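Local atomic coordinates of putative sugar ABC transport system, substrate-binding protein (Bordetella parapertussis, PDB entry 5IX8), a protein that probably binds a carbohydrate as the substrate-binding component of a bacterial sugar ABC transporter. Residues R2-L16 against I256-E270. Residues are numbered along the deposited sequence; the frame is centred on the assembly and turned at random. Where two conformers were deposited one is given.
Sequences RLQGIVEPIVARQPL and IMGRLIVQYAIREHE
The N-terminal extension of this periplasmic-binding-protein fold, residues 2-16, runs along helix 254-270 and is held midway by the side-chain amide of Gln263, which reads both backbone polar groups of Ile10. Gln263 OE1 accepts from Ile10 N at 2.9 Å, nearly straight (169°), while Gln263 NE2 reaches Ile10 O at 3.3 Å, the acceptor lying in the amide plane. The bend at chi2 (-67°) swings the outward-reaching amide along the helix toward its C-terminal end, where Arg267 NH1 approaches OE1 on a lone pair. OE1 thus has two donors, and NE2 a further acceptor in Glu40, a set of partners that fixes the rotation of the amide.

Arg267 is gripped as a flat plate. Val7 CG2 sits 3.4 Å from Arg267 CZ over the centre of one face, and Ile10 CD1 covers the opposite one. At the edge, Arg267 NH2 donates to Glu8 O (2.7 Å), while NH1 also bonds to Gln263 O of its own helix.

Toward the helix C-terminus, Glu270 OE2 collects two successive backbone amides: Arg13 N meets its syn lone pair at 2.8 Å, and Gln14 N comes from above the carboxylate plane at 3.0 Å. A water links this oxygen to Gln14 O and His269 ND1. Leu16 CG makes an off-centre CH-pi contact with the His269 ring.

At the other end, the Leu3-Ile6 type I' turn packs on Ile256 and Leu260, with Val7 CG1 3.7 Å from Leu260 CD2. Arg2 CD lies over one face of the Arg259 guanidinium, toward its rim; Glu40 of helix 28-43 forms salt bridges with both arginines and Asp39 another with Arg259. The extension covers one flank of helix 254-270 and leads into strand 17-22, in the layered alpha/beta architecture of periplasmic binding proteins.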
# COMPACT_ATOMS: atom_id res chain seq x y z
N ARG A 2 -19.66 3.81 -0.56
CA ARG A 2 -18.32 3.70 -1.13
C ARG A 2 -17.28 4.42 -0.29
O ARG A 2 -16.08 4.18 -0.48
CB ARG A 2 -18.29 4.24 -2.58
CG ARG A 2 -18.38 5.77 -2.70
CD ARG A 2 -18.62 6.20 -4.16
NE ARG A 2 -18.59 7.66 -4.29
CZ ARG A 2 -19.64 8.46 -4.13
NH1 ARG A 2 -20.86 7.95 -3.86
NH2 ARG A 2 -19.48 9.76 -4.26
N LEU A 3 -17.70 5.36 0.56
CA LEU A 3 -16.77 6.07 1.43
C LEU A 3 -16.81 5.55 2.87
O LEU A 3 -16.17 6.14 3.76
CB LEU A 3 -17.07 7.58 1.38
CG LEU A 3 -16.78 8.17 -0.00
CD1 LEU A 3 -17.50 9.52 -0.16
CD2 LEU A 3 -15.29 8.31 -0.23
N GLN A 4 -17.52 4.44 3.11
CA GLN A 4 -17.59 3.76 4.42
C GLN A 4 -17.97 4.70 5.57
O GLN A 4 -17.50 4.52 6.70
CB GLN A 4 -16.27 3.07 4.77
CG GLN A 4 -15.99 1.78 4.06
CD GLN A 4 -14.69 1.12 4.55
OE1 GLN A 4 -14.07 1.54 5.55
NE2 GLN A 4 -14.27 0.07 3.86
N GLY A 5 -18.80 5.70 5.30
CA GLY A 5 -19.18 6.69 6.31
C GLY A 5 -18.09 7.61 6.79
O GLY A 5 -18.28 8.31 7.78
N ILE A 6 -16.95 7.66 6.11
CA ILE A 6 -15.84 8.46 6.63
C ILE A 6 -16.10 9.93 6.41
O ILE A 6 -15.77 10.77 7.26
CB ILE A 6 -14.53 8.02 5.98
CG1 ILE A 6 -14.19 6.63 6.49
CG2 ILE A 6 -13.41 9.04 6.28
CD1 ILE A 6 -13.09 5.94 5.67
N VAL A 7 -16.69 10.27 5.26
CA VAL A 7 -16.95 11.65 4.90
C VAL A 7 -18.13 11.62 3.94
O VAL A 7 -18.35 10.64 3.23
CB VAL A 7 -15.67 12.26 4.29
CG1 VAL A 7 -15.26 11.46 3.03
CG2 VAL A 7 -15.88 13.71 3.98
N GLU A 8 -18.93 12.71 3.93
CA GLU A 8 -20.02 12.80 2.96
C GLU A 8 -19.45 13.22 1.59
O GLU A 8 -18.55 14.05 1.54
CB GLU A 8 -21.04 13.82 3.46
CG GLU A 8 -21.51 14.84 2.51
CD GLU A 8 -22.54 15.82 3.09
OE1 GLU A 8 -22.45 16.21 4.29
OE2 GLU A 8 -23.44 16.22 2.32
N PRO A 9 -19.90 12.63 0.48
CA PRO A 9 -19.36 13.08 -0.83
C PRO A 9 -19.91 14.45 -1.20
O PRO A 9 -21.11 14.70 -1.10
CB PRO A 9 -19.86 12.01 -1.81
CG PRO A 9 -21.07 11.47 -1.19
CD PRO A 9 -20.94 11.61 0.34
N ILE A 10 -19.03 15.33 -1.68
CA ILE A 10 -19.48 16.59 -2.24
C ILE A 10 -18.89 16.76 -3.63
O ILE A 10 -18.14 15.91 -4.13
CB ILE A 10 -19.15 17.79 -1.34
CG1 ILE A 10 -17.65 17.92 -1.13
CG2 ILE A 10 -19.98 17.74 -0.00
CD1 ILE A 10 -17.29 19.26 -0.48
N VAL A 11 -19.24 17.87 -4.26
CA VAL A 11 -18.88 18.16 -5.64
C VAL A 11 -18.12 19.47 -5.70
O VAL A 11 -18.52 20.45 -5.06
CB VAL A 11 -20.15 18.24 -6.50
CG1 VAL A 11 -19.79 18.56 -7.93
CG2 VAL A 11 -20.92 16.93 -6.37
N ALA A 12 -17.03 19.50 -6.47
CA ALA A 12 -16.25 20.71 -6.63
C ALA A 12 -17.07 21.74 -7.38
O ALA A 12 -17.76 21.42 -8.35
CB ALA A 12 -14.95 20.43 -7.40
N ARG A 13 -17.04 22.98 -6.88
CA ARG A 13 -17.57 24.11 -7.60
C ARG A 13 -16.47 24.90 -8.29
O ARG A 13 -16.66 25.36 -9.41
CB ARG A 13 -18.40 25.00 -6.65
CG ARG A 13 -19.66 24.30 -6.07
CD ARG A 13 -20.53 23.69 -7.19
NE ARG A 13 -21.88 23.34 -6.73
CZ ARG A 13 -22.15 22.28 -5.95
NH1 ARG A 13 -21.16 21.50 -5.51
NH2 ARG A 13 -23.41 22.02 -5.59
N GLN A 14 -15.33 25.06 -7.66
CA GLN A 14 -14.14 25.67 -8.27
C GLN A 14 -13.42 24.64 -9.14
O GLN A 14 -13.31 23.48 -8.75
CB GLN A 14 -13.17 26.20 -7.19
CG GLN A 14 -13.75 27.22 -6.19
CD GLN A 14 -12.78 27.59 -5.05
OE1 GLN A 14 -11.57 27.35 -5.12
NE2 GLN A 14 -13.33 28.18 -3.98
N PRO A 15 -12.92 25.02 -10.32
CA PRO A 15 -12.18 24.05 -11.14
C PRO A 15 -11.03 23.45 -10.35
O PRO A 15 -10.29 24.16 -9.65
CB PRO A 15 -11.67 24.88 -12.32
CG PRO A 15 -12.65 26.03 -12.42
CD PRO A 15 -13.15 26.31 -11.01
N LEU A 16 -10.89 22.14 -10.45
CA LEU A 16 -9.90 21.41 -9.66
C LEU A 16 -9.29 20.34 -10.54
O LEU A 16 -9.98 19.42 -10.98
CB LEU A 16 -10.55 20.81 -8.42
CG LEU A 16 -9.61 20.40 -7.26
CD1 LEU A 16 -10.42 20.07 -6.02
CD2 LEU A 16 -8.64 19.22 -7.63
N ILE A 256 -10.77 2.92 -1.88
CA ILE A 256 -11.33 3.95 -0.99
C ILE A 256 -10.30 5.05 -0.72
O ILE A 256 -10.67 6.23 -0.58
CB ILE A 256 -11.92 3.34 0.31
CG1 ILE A 256 -12.80 4.40 1.00
CG2 ILE A 256 -10.84 2.85 1.26
CD1 ILE A 256 -13.63 3.91 2.14
N MSE A 257 -9.00 4.72 -0.72
CA MSE A 257 -7.99 5.75 -0.50
C MSE A 257 -8.05 6.77 -1.62
O MSE A 257 -7.98 7.98 -1.37
CB MSE A 257 -6.58 5.18 -0.44
CG MSE A 257 -6.34 4.27 0.74
SE MSE A 257 -4.51 3.51 0.64
CE MSE A 257 -4.86 1.97 1.74
N GLY A 258 -8.22 6.29 -2.86
CA GLY A 258 -8.34 7.20 -3.99
C GLY A 258 -9.56 8.08 -3.91
O GLY A 258 -9.50 9.28 -4.19
N ARG A 259 -10.71 7.50 -3.54
CA ARG A 259 -11.92 8.31 -3.39
C ARG A 259 -11.73 9.36 -2.32
O ARG A 259 -12.17 10.52 -2.47
CB ARG A 259 -13.11 7.43 -3.03
CG ARG A 259 -13.42 6.35 -4.04
CD ARG A 259 -14.82 5.77 -3.74
NE ARG A 259 -15.13 4.68 -4.64
CZ ARG A 259 -15.48 4.84 -5.92
NH1 ARG A 259 -15.62 6.08 -6.44
NH2 ARG A 259 -15.70 3.77 -6.66
N LEU A 260 -11.13 8.97 -1.20
CA LEU A 260 -10.90 9.92 -0.13
C LEU A 260 -9.96 11.04 -0.56
O LEU A 260 -10.16 12.18 -0.19
CB LEU A 260 -10.36 9.21 1.10
CG LEU A 260 -11.33 8.27 1.78
CD1 LEU A 260 -10.61 7.39 2.81
CD2 LEU A 260 -12.50 9.03 2.43
N ILE A 261 -8.94 10.73 -1.35
CA ILE A 261 -8.06 11.80 -1.83
C ILE A 261 -8.85 12.88 -2.56
O ILE A 261 -8.63 14.08 -2.36
CB ILE A 261 -6.95 11.18 -2.71
CG1 ILE A 261 -5.91 10.50 -1.77
CG2 ILE A 261 -6.31 12.24 -3.59
CD1 ILE A 261 -5.01 9.50 -2.49
N VAL A 262 -9.78 12.47 -3.41
CA VAL A 262 -10.60 13.45 -4.13
C VAL A 262 -11.46 14.26 -3.16
O VAL A 262 -11.56 15.50 -3.26
CB VAL A 262 -11.46 12.74 -5.20
CG1 VAL A 262 -12.48 13.70 -5.82
CG2 VAL A 262 -10.54 12.15 -6.26
N GLN A 263 -12.13 13.57 -2.22
CA GLN A 263 -13.03 14.28 -1.32
C GLN A 263 -12.27 15.23 -0.39
O GLN A 263 -12.77 16.32 -0.05
CB GLN A 263 -13.87 13.29 -0.51
CG GLN A 263 -14.90 12.57 -1.40
CD GLN A 263 -15.96 13.54 -1.91
OE1 GLN A 263 -16.23 14.54 -1.26
NE2 GLN A 263 -16.53 13.26 -3.07
N TYR A 264 -11.06 14.83 0.03
CA TYR A 264 -10.23 15.71 0.86
C TYR A 264 -9.72 16.89 0.05
O TYR A 264 -9.68 18.03 0.55
CB TYR A 264 -9.04 14.93 1.46
CG TYR A 264 -9.32 14.12 2.71
CD1 TYR A 264 -10.32 13.13 2.73
CD2 TYR A 264 -8.57 14.33 3.87
CE1 TYR A 264 -10.57 12.40 3.87
CE2 TYR A 264 -8.81 13.60 5.04
CZ TYR A 264 -9.81 12.65 5.04
OH TYR A 264 -10.04 11.92 6.19
N ALA A 265 -9.29 16.63 -1.20
CA ALA A 265 -8.76 17.71 -2.04
C ALA A 265 -9.81 18.79 -2.31
O ALA A 265 -9.48 19.99 -2.30
CB ALA A 265 -8.22 17.16 -3.37
N ILE A 266 -11.07 18.40 -2.56
CA ILE A 266 -12.10 19.41 -2.82
C ILE A 266 -12.25 20.32 -1.62
O ILE A 266 -12.34 21.56 -1.75
CB ILE A 266 -13.45 18.76 -3.16
CG1 ILE A 266 -13.38 17.99 -4.47
CG2 ILE A 266 -14.55 19.82 -3.26
CD1 ILE A 266 -14.56 17.03 -4.68
N ARG A 267 -12.27 19.72 -0.42
CA ARG A 267 -12.41 20.51 0.80
C ARG A 267 -11.22 21.42 1.00
O ARG A 267 -11.38 22.60 1.33
CB ARG A 267 -12.61 19.56 1.98
CG ARG A 267 -14.02 18.96 1.93
CD ARG A 267 -14.11 17.80 2.90
NE ARG A 267 -15.51 17.40 3.06
CZ ARG A 267 -16.14 16.58 2.25
NH1 ARG A 267 -15.50 15.99 1.22
NH2 ARG A 267 -17.41 16.32 2.49
N GLU A 268 -10.01 20.89 0.83
CA GLU A 268 -8.82 21.73 0.99
C GLU A 268 -8.86 22.90 0.02
O GLU A 268 -8.64 24.06 0.40
CB GLU A 268 -7.56 20.90 0.77
CG GLU A 268 -6.33 21.37 1.56
CD GLU A 268 -5.60 22.54 0.91
OE1 GLU A 268 -5.71 22.74 -0.32
OE2 GLU A 268 -4.90 23.28 1.66
N HIS A 269 -9.23 22.62 -1.22
CA HIS A 269 -9.22 23.62 -2.28
C HIS A 269 -10.22 24.73 -2.02
O HIS A 269 -9.95 25.90 -2.34
CB HIS A 269 -9.52 22.93 -3.61
CG HIS A 269 -9.19 23.76 -4.81
ND1 HIS A 269 -10.09 23.95 -5.83
CD2 HIS A 269 -8.06 24.42 -5.16
CE1 HIS A 269 -9.52 24.69 -6.78
NE2 HIS A 269 -8.31 25.01 -6.38
N GLU A 270 -11.39 24.40 -1.48
CA GLU A 270 -12.45 25.38 -1.29
C GLU A 270 -12.54 25.89 0.14
O GLU A 270 -13.50 26.60 0.47
CB GLU A 270 -13.79 24.78 -1.75
CG GLU A 270 -13.72 24.36 -3.24
CD GLU A 270 -15.05 24.02 -3.88
OE1 GLU A 270 -16.10 24.25 -3.24
OE2 GLU A 270 -15.03 23.55 -5.06
O HOH W 1 -14.62 2.80 -2.35
O HOH W 2 -18.95 13.28 -4.78
O HOH W 3 -12.65 22.88 -6.17